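Side-chain contacts in sulfite dehydrogenase (Paracoccus pantotrophus, PDB 2XTS), which oxidises protein-bound sulfur as the molybdenum-cofactor subunit of SoxCD, a sulfane dehydrogenase that also carries heme c: residues Q40-E43 with W44-E47; T64-Q68 with G69-E73; V149-L153 with S154-A158; F196-G200 with E201-K205; S266-T269 with S270-P273. All coordinates share one frame; numbering follows the deposited sequence. Where two conformers were deposited one is given.

Overall arrangement
All five interactions are local contacts within one continuous piece of chain. Interaction 1 lies at the surface, where a 3-10 turn meets the cytochrome chain. Interactions 2, 4 and 5 are buried, and interaction 3 is partly so. Interactions 3 and 4 share a sheet, strands 143-152 and 193-198 being neighbours, yet interaction 3 is held by leucine and valine packing and interaction 4 by a hairpin with a salt bridge. Interaction 2, about 11 Å from interaction 4 between centres, touches it through Gln68 and carries its chain on to the molybdopterin phosphate. Interaction 5 stands apart in the eight-stranded sheet, about 37 Å from interaction 3 between centres, and relies on hydroxyl groups.

Interaction 1: residues Q40-E43 with W44-E47; sequences QYVE and WLTE
The indole ring of Trp44 has the Val42 side chain over one of its faces, with CG1 of Val42 reaching the pyrrole part at 3.4 Å from NE1 of Trp44. On that same face the methyl CD2 of Leu45 stands 3.6 Å above the ring plane of Trp44, displaced toward the rim, so two aliphatic groups cover one side of the indole. The other flat group, the Tyr41 ring, has the backbone N of Glu43 over the centre of one face. Val42 and Trp44 run side by side and point the same way; CG1 of Val42 lies anti to its backbone N (chi1 -179°), which carries this methyl forward to both the indole and Leu45, whose CG is 3.8 Å from it. The backbone here makes a short 3-10 turn that ends at Leu45. Its evidence is the bond from Leu45 N to Val42 O, 3.3 Å long and nearly straight at hydrogen (167°). A second, weak bond of the same spacing runs from Thr46 N to Glu43 O over 3.4 Å. Beyond the turn a water ties its two ends together, lying 2.7 Å from Tyr41 OH and donating to Thr46 O. It is also hydrogen-bonded to Thr46 OG1, which has a further partner in Ser52 OG. The indole N-H is satisfied across the subunit boundary, by the carbonyl of Val183 of the cytochrome chain, while Pro185 of that chain packs on Val42. The side chain of Thr46 comes within about 8 Å of the bound heme c.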
# COMPACT_ATOMS: atom_id res chain seq x y z
N GLN A 40 -12.18 -0.68 13.32
CA GLN A 40 -13.10 -0.64 14.45
C GLN A 40 -14.21 -1.63 14.23
O GLN A 40 -14.63 -1.89 13.10
CB GLN A 40 -13.71 0.75 14.61
CG GLN A 40 -12.72 1.86 14.97
CD GLN A 40 -12.34 1.92 16.42
OE1 GLN A 40 -12.88 1.21 17.26
NE2 GLN A 40 -11.42 2.80 16.72
N TYR A 41 -14.78 -2.09 15.33
CA TYR A 41 -15.82 -3.10 15.38
C TYR A 41 -17.01 -2.53 16.14
O TYR A 41 -16.81 -1.94 17.20
CB TYR A 41 -15.24 -4.34 16.07
CG TYR A 41 -16.23 -5.42 16.37
CD1 TYR A 41 -16.94 -6.06 15.37
CD2 TYR A 41 -16.42 -5.84 17.67
CE1 TYR A 41 -17.83 -7.06 15.66
CE2 TYR A 41 -17.30 -6.85 17.97
CZ TYR A 41 -18.01 -7.45 16.97
OH TYR A 41 -18.89 -8.47 17.30
N VAL A 42 -18.20 -2.66 15.57
CA VAL A 42 -19.46 -2.23 16.21
C VAL A 42 -20.23 -3.51 16.55
O VAL A 42 -20.86 -4.13 15.70
CB VAL A 42 -20.31 -1.31 15.29
CG1 VAL A 42 -21.59 -0.86 16.00
CG2 VAL A 42 -19.51 -0.11 14.79
N GLU A 43 -20.19 -3.90 17.81
CA GLU A 43 -20.72 -5.22 18.16
C GLU A 43 -22.22 -5.41 17.86
O GLU A 43 -22.66 -6.50 17.43
CB GLU A 43 -20.45 -5.51 19.64
CG GLU A 43 -20.89 -6.91 20.10
CD GLU A 43 -21.37 -6.93 21.55
OE1 GLU A 43 -22.37 -7.62 21.83
OE2 GLU A 43 -20.74 -6.26 22.39
N TRP A 44 -23.02 -4.38 18.08
CA TRP A 44 -24.47 -4.54 17.95
C TRP A 44 -24.96 -4.84 16.52
O TRP A 44 -26.10 -5.25 16.32
CB TRP A 44 -25.25 -3.36 18.55
CG TRP A 44 -25.17 -2.03 17.85
CD1 TRP A 44 -24.34 -0.96 18.16
CD2 TRP A 44 -25.99 -1.57 16.76
NE1 TRP A 44 -24.60 0.10 17.33
CE2 TRP A 44 -25.61 -0.24 16.47
CE3 TRP A 44 -27.02 -2.16 16.02
CZ2 TRP A 44 -26.20 0.50 15.44
CZ3 TRP A 44 -27.62 -1.42 15.01
CH2 TRP A 44 -27.20 -0.10 14.73
N LEU A 45 -24.10 -4.66 15.52
CA LEU A 45 -24.54 -4.80 14.15
C LEU A 45 -24.84 -6.26 13.77
O LEU A 45 -25.62 -6.49 12.84
CB LEU A 45 -23.51 -4.20 13.18
CG LEU A 45 -23.38 -2.68 13.14
CD1 LEU A 45 -22.31 -2.28 12.12
CD2 LEU A 45 -24.69 -2.01 12.81
N THR A 46 -24.21 -7.21 14.44
CA THR A 46 -24.37 -8.63 14.10
C THR A 46 -24.49 -9.49 15.34
O THR A 46 -24.20 -9.04 16.42
CB THR A 46 -23.18 -9.12 13.25
OG1 THR A 46 -21.96 -8.87 13.96
CG2 THR A 46 -23.14 -8.40 11.92
N GLU A 47 -24.92 -10.74 15.19
CA GLU A 47 -25.01 -11.61 16.37
C GLU A 47 -23.75 -12.39 16.72
O GLU A 47 -23.63 -12.89 17.83
CB GLU A 47 -26.16 -12.63 16.33
CG GLU A 47 -26.06 -13.59 17.58
CD GLU A 47 -27.36 -14.02 18.20
OE1 GLU A 47 -27.41 -14.27 19.43
OE2 GLU A 47 -28.34 -14.14 17.47
O HOH W 1 -21.40 -9.04 16.59

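Interaction 2: residues T64-Q68 with G69-E73; sequences TITPQ and GCAFE. With MTE (phosphonic acidmono-(2-amino-5,6-dimercapto-4-oxo-3,7,8a,9,10,10a-hexahydro-4H-8-oxa-1,3,9,10-tetraaza-anthracen-7-ylmethyl)ester), chain E.
Thr66 lays its methyl CG2 against the methyl of Ala71, with 3.8 Å between Thr66 CG2 and Ala71 CB. That branch is anti to the backbone N, whereas OG1 is turned elsewhere, to the backbone N of Asn145. Between these two residues the chain makes a tight turn: Cys70 N gives a hydrogen bond to Pro67 O (3.0 Å, 145° at hydrogen), and a weak one follows from Ala71 N to Gln68 O. The sulfur of Cys70, placed between backbone N and carbonyl carbon by a chi1 of 61°, rests across the proline ring; it is 4.0 Å from Pro67 CB, and CG and CD of that ring are equally near. Gln68 turns its bent side chain away from the turn, and its amide is held at both ends, NE2 giving to Glu201 OE2 and OE1 accepting from Asn199 ND2. Further on, Phe72 presents a ring face to the molybdopterin phosphate: O1P of the cofactor stands 3.2 Å above the Phe72 ring plane, over its centre, and His144, itself hydrogen-bonded to the cofactor, also meets this ring. The same O1P is 2.7 Å from Phe72 O, a spacing of two oxygens that suggests a proton held on the acid group. The turn thus leads toward strand 74-75, with Thr66 and Ala71 packed on His144 of strand 143-152, Met146 of that strand touching Gln68 and Ala71, and the second subunit packed against Pro67 and Cys70.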
# COMPACT_ATOMS: atom_id res chain seq x y z
N THR A 64 -5.45 7.28 -2.08
CA THR A 64 -6.38 6.28 -2.54
C THR A 64 -6.05 4.83 -2.13
O THR A 64 -6.97 4.00 -2.08
CB THR A 64 -6.58 6.31 -4.06
OG1 THR A 64 -5.42 5.80 -4.73
CG2 THR A 64 -6.96 7.71 -4.56
N ILE A 65 -4.77 4.53 -1.86
CA ILE A 65 -4.39 3.16 -1.51
C ILE A 65 -4.71 2.90 -0.05
O ILE A 65 -4.30 3.66 0.82
CB ILE A 65 -2.86 2.96 -1.74
CG1 ILE A 65 -2.52 3.07 -3.23
CG2 ILE A 65 -2.38 1.64 -1.16
CD1 ILE A 65 -3.13 2.03 -4.10
N THR A 66 -5.47 1.84 0.24
CA THR A 66 -5.77 1.51 1.63
C THR A 66 -4.65 0.64 2.19
O THR A 66 -4.34 -0.39 1.61
CB THR A 66 -7.08 0.70 1.75
OG1 THR A 66 -8.13 1.29 0.97
CG2 THR A 66 -7.51 0.62 3.24
N PRO A 67 -4.07 1.02 3.36
CA PRO A 67 -3.09 0.11 3.97
C PRO A 67 -3.77 -1.20 4.33
O PRO A 67 -4.77 -1.20 5.00
CB PRO A 67 -2.62 0.87 5.22
CG PRO A 67 -3.04 2.27 4.99
CD PRO A 67 -4.29 2.22 4.20
N GLN A 68 -3.22 -2.31 3.89
CA GLN A 68 -3.91 -3.56 4.02
C GLN A 68 -4.09 -3.98 5.47
O GLN A 68 -5.06 -4.67 5.77
CB GLN A 68 -3.27 -4.66 3.16
CG GLN A 68 -1.78 -4.76 3.22
CD GLN A 68 -1.02 -3.94 2.19
OE1 GLN A 68 -1.44 -2.84 1.81
NE2 GLN A 68 0.08 -4.48 1.71
N GLY A 69 -3.21 -3.55 6.36
CA GLY A 69 -3.39 -3.87 7.75
C GLY A 69 -4.60 -3.24 8.42
O GLY A 69 -5.05 -3.74 9.45
N CYS A 70 -5.11 -2.14 7.87
CA CYS A 70 -6.35 -1.57 8.41
C CYS A 70 -7.51 -1.57 7.43
O CYS A 70 -8.52 -0.93 7.68
CB CYS A 70 -6.14 -0.17 8.96
SG CYS A 70 -5.60 1.08 7.81
N ALA A 71 -7.38 -2.32 6.35
CA ALA A 71 -8.43 -2.49 5.37
C ALA A 71 -9.50 -3.42 5.95
O ALA A 71 -9.19 -4.48 6.51
CB ALA A 71 -7.87 -3.04 4.09
N PHE A 72 -10.77 -3.01 5.82
CA PHE A 72 -11.86 -3.72 6.47
C PHE A 72 -11.92 -5.19 6.11
O PHE A 72 -11.44 -5.62 5.05
CB PHE A 72 -13.23 -3.07 6.21
CG PHE A 72 -13.92 -3.52 4.93
CD1 PHE A 72 -13.46 -3.18 3.69
CD2 PHE A 72 -15.06 -4.29 5.01
CE1 PHE A 72 -14.11 -3.60 2.55
CE2 PHE A 72 -15.71 -4.70 3.88
CZ PHE A 72 -15.25 -4.37 2.65
N GLU A 73 -12.58 -5.94 6.98
CA GLU A 73 -12.86 -7.37 6.86
C GLU A 73 -14.34 -7.60 6.91
O GLU A 73 -15.05 -7.01 7.71
CB GLU A 73 -12.30 -8.10 8.07
CG GLU A 73 -10.81 -8.02 8.28
CD GLU A 73 -10.42 -8.59 9.63
OE1 GLU A 73 -10.61 -9.80 9.88
OE2 GLU A 73 -9.92 -7.83 10.45
N1 MTE E . -15.57 -14.80 0.68
C2 MTE E . -15.74 -15.85 1.47
N2 MTE E . -15.21 -17.04 1.10
N3 MTE E . -16.40 -15.77 2.64
C4 MTE E . -16.95 -14.60 3.09
O4 MTE E . -17.54 -14.60 4.19
N5 MTE E . -17.41 -12.19 2.55
C6 MTE E . -17.66 -11.39 1.37
C7 MTE E . -16.48 -11.27 0.43
N8 MTE E . -15.93 -12.57 0.14
C9 MTE E . -16.83 -13.42 2.26
C10 MTE E . -16.10 -13.58 1.00
C1' MTE E . -18.18 -10.00 1.70
S1' MTE E . -19.84 -9.82 2.22
C2' MTE E . -17.42 -8.90 1.51
S2' MTE E . -18.05 -7.31 1.70
C3' MTE E . -15.97 -9.06 1.08
O3' MTE E . -15.52 -10.42 1.03
C4' MTE E . -15.06 -8.35 2.07
O4' MTE E . -13.71 -8.43 1.61
P MTE E . -12.58 -8.12 2.71
O1P MTE E . -12.93 -6.65 3.09
O2P MTE E . -12.75 -9.01 3.90
O3P MTE E . -11.29 -8.21 1.98

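Interaction 3: residues V149-L153 with S154-A158; sequences VGVPL and SVLLA
A strand-to-helix junction is made here, strand 143-152 running straight into helix 153-160 with Pro152 at the N-cap position; the axes of 149-152 and 154-158 make an angle of 45° and pass 6.9 Å apart. Val151 and Leu156 touch over the corner, their side chains crossing at about a right angle, with Val151 CG1, the branch set anti to the backbone N (chi1 173°), 4.0 Å from Leu156 CD2. On the helix itself Leu153 and Leu156 are neighbours one turn apart, their methyls CD2 of Leu153 and CD1 of Leu156 being 4.1 Å from each other. The opening turn is bonded by Val155 N to Pro152 O, 3.1 Å long but bent (137° at hydrogen). Regular helical geometry begins one residue later: Leu157 N reaches Leu153 O over 2.9 Å. Leu157 also folds its side chain over that acceptor, its CG 3.3 Å from Leu153 O. Leu153 packs further on Val188 of helix 185-191 and Leu194 of strand 193-198, while Leu156 and Leu157 reach Ile91 of strand 89-93. The junction is accordingly a hydrophobic one, where backbone bonds set the helix start and branched aliphatic side chains, without polar ends, bind the helix to the sheets on which it lies.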
# COMPACT_ATOMS: atom_id res chain seq x y z
N VAL A 149 -2.65 -8.01 -8.26
CA VAL A 149 -2.04 -8.77 -9.35
C VAL A 149 -2.51 -10.21 -9.23
O VAL A 149 -2.57 -10.81 -8.15
CB VAL A 149 -0.50 -8.68 -9.32
CG1 VAL A 149 0.15 -9.54 -10.43
CG2 VAL A 149 -0.08 -7.24 -9.45
N GLY A 150 -2.82 -10.80 -10.38
CA GLY A 150 -3.26 -12.17 -10.46
C GLY A 150 -3.46 -12.58 -11.88
O GLY A 150 -2.75 -12.11 -12.76
N VAL A 151 -4.39 -13.50 -12.08
CA VAL A 151 -4.62 -14.10 -13.38
C VAL A 151 -6.09 -13.89 -13.75
O VAL A 151 -6.97 -14.12 -12.92
CB VAL A 151 -4.28 -15.61 -13.34
CG1 VAL A 151 -4.66 -16.30 -14.63
CG2 VAL A 151 -2.81 -15.84 -12.98
N PRO A 152 -6.37 -13.47 -15.00
CA PRO A 152 -7.76 -13.33 -15.41
C PRO A 152 -8.49 -14.66 -15.40
O PRO A 152 -7.92 -15.68 -15.82
CB PRO A 152 -7.69 -12.81 -16.83
CG PRO A 152 -6.30 -12.85 -17.23
CD PRO A 152 -5.42 -13.14 -16.08
N LEU A 153 -9.74 -14.67 -14.96
CA LEU A 153 -10.49 -15.92 -15.03
C LEU A 153 -10.57 -16.49 -16.44
O LEU A 153 -10.61 -17.71 -16.61
CB LEU A 153 -11.90 -15.79 -14.44
CG LEU A 153 -12.00 -15.55 -12.93
CD1 LEU A 153 -13.45 -15.76 -12.47
CD2 LEU A 153 -11.01 -16.41 -12.13
N SER A 154 -10.60 -15.62 -17.44
CA SER A 154 -10.68 -16.09 -18.82
C SER A 154 -9.57 -17.07 -19.16
O SER A 154 -9.80 -18.06 -19.86
CB SER A 154 -10.66 -14.91 -19.78
OG SER A 154 -9.47 -14.16 -19.67
N VAL A 155 -8.35 -16.82 -18.68
CA VAL A 155 -7.25 -17.71 -19.04
C VAL A 155 -7.34 -19.04 -18.30
O VAL A 155 -7.00 -20.09 -18.86
CB VAL A 155 -5.88 -17.05 -18.86
CG1 VAL A 155 -4.80 -17.95 -19.45
CG2 VAL A 155 -5.84 -15.68 -19.55
N LEU A 156 -7.82 -19.04 -17.06
CA LEU A 156 -8.01 -20.29 -16.32
C LEU A 156 -9.11 -21.12 -16.96
O LEU A 156 -8.97 -22.34 -17.13
CB LEU A 156 -8.38 -20.01 -14.88
CG LEU A 156 -7.32 -19.25 -14.09
CD1 LEU A 156 -7.87 -18.97 -12.68
CD2 LEU A 156 -6.03 -20.00 -14.03
N LEU A 157 -10.20 -20.45 -17.30
CA LEU A 157 -11.35 -21.12 -17.89
C LEU A 157 -11.01 -21.71 -19.25
O LEU A 157 -11.49 -22.78 -19.59
CB LEU A 157 -12.53 -20.17 -17.97
CG LEU A 157 -13.11 -19.83 -16.59
CD1 LEU A 157 -14.10 -18.68 -16.69
CD2 LEU A 157 -13.78 -21.02 -15.91
N ALA A 158 -10.16 -21.03 -20.00
CA ALA A 158 -9.65 -21.54 -21.28
C ALA A 158 -8.94 -22.89 -21.15
O ALA A 158 -9.00 -23.71 -22.08
CB ALA A 158 -8.74 -20.50 -21.93

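Interaction 4: residues F196-G200 with E201-K205; sequences FFANG and EALRK
Ala198 and Leu203 meet by their methyls, with 3.7 Å between Ala198 CB and Leu203 CD2. Leu203 gets there with its CG anti to its own carbonyl carbon (chi1 -60°), the same rotation that brings CG close to the carbonyl of Phe196. Phe197 has a like first torsion, and its ring edge is turned to the peptide of Glu201, CD1 of Phe197 lying 3.7 Å from Glu201 C. Glu201 takes the less usual rotamer, CG between backbone N and carbonyl carbon (chi1 62°), and then runs extended, which sends the carboxylate to Arg204. The guanidinium grips side-on, NH2 and NE both bonding one atom: Glu201 OE2 receives Arg204 NH2 (2.8 Å) on its syn lone pair, the side of the other carboxylate oxygen, while NE of Arg204, at 3.0 Å from the same OE2, comes from above the carboxylate plane. OE2 lies nearly in the guanidinium plane of Arg204, and the other oxygen, OE1, is hydrogen-bonded to Tyr27 OH. Between the strands, Ala198 N bonds to Glu201 O at 2.8 Å and Leu203 N to Phe196 O at 3.2 Å; a water donates to the carbonyls of Ala198 and Ala202. Against its other neighbour, strand 143-152, strand 193-198 has a classic bulge, Phe196 and Phe197 both facing Val149. The type I' turn from Ala198 to Glu201, with Asn199 and Gly200 at positive phi, makes these two the two-residue loop of the beta hairpin 193-198/201-202.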
# COMPACT_ATOMS: atom_id res chain seq x y z
N PHE A 196 -3.74 -12.84 -6.32
CA PHE A 196 -2.85 -13.38 -5.29
C PHE A 196 -2.09 -12.31 -4.55
O PHE A 196 -1.66 -12.54 -3.41
CB PHE A 196 -1.78 -14.32 -5.84
CG PHE A 196 -2.20 -15.14 -7.00
CD1 PHE A 196 -3.30 -15.99 -6.88
CD2 PHE A 196 -1.52 -15.09 -8.20
CE1 PHE A 196 -3.72 -16.75 -7.96
CE2 PHE A 196 -1.93 -15.85 -9.28
CZ PHE A 196 -3.03 -16.69 -9.16
N PHE A 197 -1.91 -11.16 -5.18
CA PHE A 197 -1.16 -10.06 -4.55
C PHE A 197 -2.07 -8.85 -4.42
O PHE A 197 -2.88 -8.59 -5.29
CB PHE A 197 0.03 -9.66 -5.42
CG PHE A 197 1.02 -10.74 -5.63
CD1 PHE A 197 2.08 -10.94 -4.75
CD2 PHE A 197 0.92 -11.55 -6.73
CE1 PHE A 197 3.00 -11.96 -4.99
CE2 PHE A 197 1.83 -12.56 -6.95
CZ PHE A 197 2.88 -12.75 -6.09
N ALA A 198 -1.92 -8.14 -3.31
CA ALA A 198 -2.68 -6.91 -3.05
C ALA A 198 -1.71 -5.93 -2.40
O ALA A 198 -1.10 -6.22 -1.38
CB ALA A 198 -3.86 -7.18 -2.15
N ASN A 199 -1.55 -4.77 -3.02
CA ASN A 199 -0.63 -3.72 -2.60
C ASN A 199 0.78 -4.31 -2.42
O ASN A 199 1.43 -4.12 -1.38
CB ASN A 199 -1.14 -3.04 -1.34
CG ASN A 199 -2.31 -2.13 -1.59
OD1 ASN A 199 -2.61 -1.76 -2.73
ND2 ASN A 199 -2.99 -1.75 -0.52
N GLY A 200 1.21 -5.06 -3.43
CA GLY A 200 2.56 -5.53 -3.54
C GLY A 200 2.87 -6.92 -3.04
O GLY A 200 3.77 -7.56 -3.53
N GLU A 201 2.17 -7.37 -2.01
CA GLU A 201 2.49 -8.60 -1.31
C GLU A 201 1.30 -9.57 -1.35
O GLU A 201 0.24 -9.25 -1.88
CB GLU A 201 2.90 -8.27 0.13
CG GLU A 201 1.81 -7.59 0.95
CD GLU A 201 2.21 -7.19 2.35
OE1 GLU A 201 3.39 -7.41 2.76
OE2 GLU A 201 1.32 -6.64 3.02
N ALA A 202 1.47 -10.74 -0.78
CA ALA A 202 0.36 -11.68 -0.73
C ALA A 202 -0.84 -11.07 -0.03
O ALA A 202 -0.69 -10.24 0.87
CB ALA A 202 0.75 -12.98 -0.05
N LEU A 203 -2.03 -11.49 -0.43
CA LEU A 203 -3.23 -11.14 0.31
C LEU A 203 -3.03 -11.45 1.79
O LEU A 203 -2.40 -12.43 2.16
CB LEU A 203 -4.37 -12.02 -0.17
CG LEU A 203 -4.82 -11.97 -1.62
CD1 LEU A 203 -5.89 -12.95 -1.92
CD2 LEU A 203 -5.33 -10.59 -1.90
N ARG A 204 -3.60 -10.60 2.64
CA ARG A 204 -3.65 -10.90 4.07
C ARG A 204 -4.59 -12.08 4.31
O ARG A 204 -5.48 -12.39 3.51
CB ARG A 204 -4.05 -9.64 4.85
CG ARG A 204 -3.12 -8.47 4.66
CD ARG A 204 -1.69 -8.81 5.04
NE ARG A 204 -0.70 -7.75 4.89
CZ ARG A 204 -0.45 -6.82 5.82
NH1 ARG A 204 -1.21 -6.71 6.90
NH2 ARG A 204 0.53 -5.95 5.63
N LYS A 205 -4.37 -12.78 5.43
CA LYS A 205 -5.19 -13.91 5.79
C LYS A 205 -6.68 -13.57 5.69
O LYS A 205 -7.47 -14.29 5.06
CB LYS A 205 -4.88 -14.36 7.21
CG LYS A 205 -5.71 -15.52 7.71
CD LYS A 205 -5.29 -15.92 9.12
CE LYS A 205 -6.20 -16.92 9.76
NZ LYS A 205 -5.69 -17.21 11.13
O HOH W 2 -2.07 -7.62 1.01

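Interaction 5: residues S266-T269 with S270-P273; sequences SVIT and SPSP. With GOL (glycerol), chain I.
Ser272 folds its hydroxyl back to the strand end, donating from OG to Thr269 O over 2.7 Å. The donor stands above the carbonyl plane, about 48° out of it, and so does not follow a lone pair. A chi1 of 64° puts this OG between backbone N and carbonyl carbon of Ser272, on the side of the strand, and its CB also lies 3.3 Å from Thr269 O. Alongside, Ile268 carries its CG2 branch, anti to the backbone N, against two carbonyl oxygens: CG2 of Ile268 is 3.4 Å from Pro271 O and equally near Ser270 O. The peptide bond before Pro271 is cis, consistent with the sharp bend that leaves both carbonyls beside Ile268.

The segment 266-269 belongs to the strand 265-270, outermost within this chain in an eight-stranded antiparallel sheet of the Mo-co oxidoreductase dimerisation domain, and Thr269 and Ser270 both face Ser287 across a classic beta bulge. Both hydroxyls meet a bound glycerol, probably from the crystallisation liquor. Thr269 OG1 lies 2.9 Å from O3 of that molecule. Arg326 NH1 donates to this hydroxyl; its own proton could go to glycerol O3 or, weakly, to Ser287 O, and the choice is not settled. The 2.7 Å contact between Ser270 OG and glycerol O2 is doubtful, since the serine was modelled in two conformers.

Farther out, Ile268 packs on Ile286 and Leu340, and Ile268 O accepts from Trp376 NE1. The side chains of Ser272 and Pro273 also touch Trp376, and the glycerol is bonded to His59 O and to Arg111 of the second subunit.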
# COMPACT_ATOMS: atom_id res chain seq x y z
N SER A 266 -19.68 9.10 -2.89
CA SER A 266 -18.61 9.90 -2.31
C SER A 266 -18.85 10.17 -0.86
O SER A 266 -19.98 10.11 -0.38
CB SER A 266 -18.46 11.25 -3.02
OG SER A 266 -19.53 12.12 -2.75
N VAL A 267 -17.79 10.56 -0.18
CA VAL A 267 -17.88 11.02 1.19
C VAL A 267 -16.72 11.95 1.49
O VAL A 267 -15.59 11.69 1.07
CB VAL A 267 -17.93 9.85 2.23
CG1 VAL A 267 -16.68 8.96 2.18
CG2 VAL A 267 -18.19 10.39 3.64
N ILE A 268 -17.00 13.04 2.21
CA ILE A 268 -15.99 13.91 2.78
C ILE A 268 -15.42 13.22 4.03
O ILE A 268 -16.12 12.96 5.00
CB ILE A 268 -16.58 15.29 3.11
CG1 ILE A 268 -16.91 16.02 1.80
CG2 ILE A 268 -15.60 16.11 3.94
CD1 ILE A 268 -17.84 17.25 1.96
N THR A 269 -14.12 12.93 4.00
CA THR A 269 -13.46 12.26 5.12
C THR A 269 -12.93 13.24 6.16
O THR A 269 -12.77 12.86 7.30
CB THR A 269 -12.35 11.33 4.61
OG1 THR A 269 -11.41 12.08 3.83
CG2 THR A 269 -12.94 10.26 3.70
N SER A 270 -12.69 14.48 5.75
CA SER A 270 -12.40 15.51 6.72
C SER A 270 -12.75 16.88 6.17
O SER A 270 -12.54 17.16 5.03
CB SER A 270 -10.94 15.50 7.13
OG SER A 270 -10.13 16.04 6.11
N PRO A 271 -13.37 17.72 7.02
CA PRO A 271 -13.89 17.44 8.37
C PRO A 271 -14.92 16.33 8.35
O PRO A 271 -15.61 16.12 7.35
CB PRO A 271 -14.56 18.77 8.78
CG PRO A 271 -14.06 19.78 7.87
CD PRO A 271 -13.71 19.08 6.58
N SER A 272 -15.03 15.63 9.47
CA SER A 272 -16.03 14.59 9.66
C SER A 272 -16.15 14.39 11.18
O SER A 272 -15.36 14.97 11.93
CB SER A 272 -15.66 13.30 8.92
OG SER A 272 -14.46 12.74 9.45
N PRO A 273 -17.10 13.56 11.65
CA PRO A 273 -17.27 13.51 13.11
C PRO A 273 -16.04 13.10 13.93
O PRO A 273 -15.87 13.59 15.03
CB PRO A 273 -18.41 12.50 13.29
CG PRO A 273 -19.23 12.70 12.03
CD PRO A 273 -18.21 12.92 10.93
C1 GOL I . -7.32 13.64 7.85
O1 GOL I . -6.58 14.70 8.47
C2 GOL I . -7.29 13.75 6.31
O2 GOL I . -7.67 15.00 5.87
C3 GOL I . -8.14 12.65 5.65
O3 GOL I . -9.51 12.67 5.94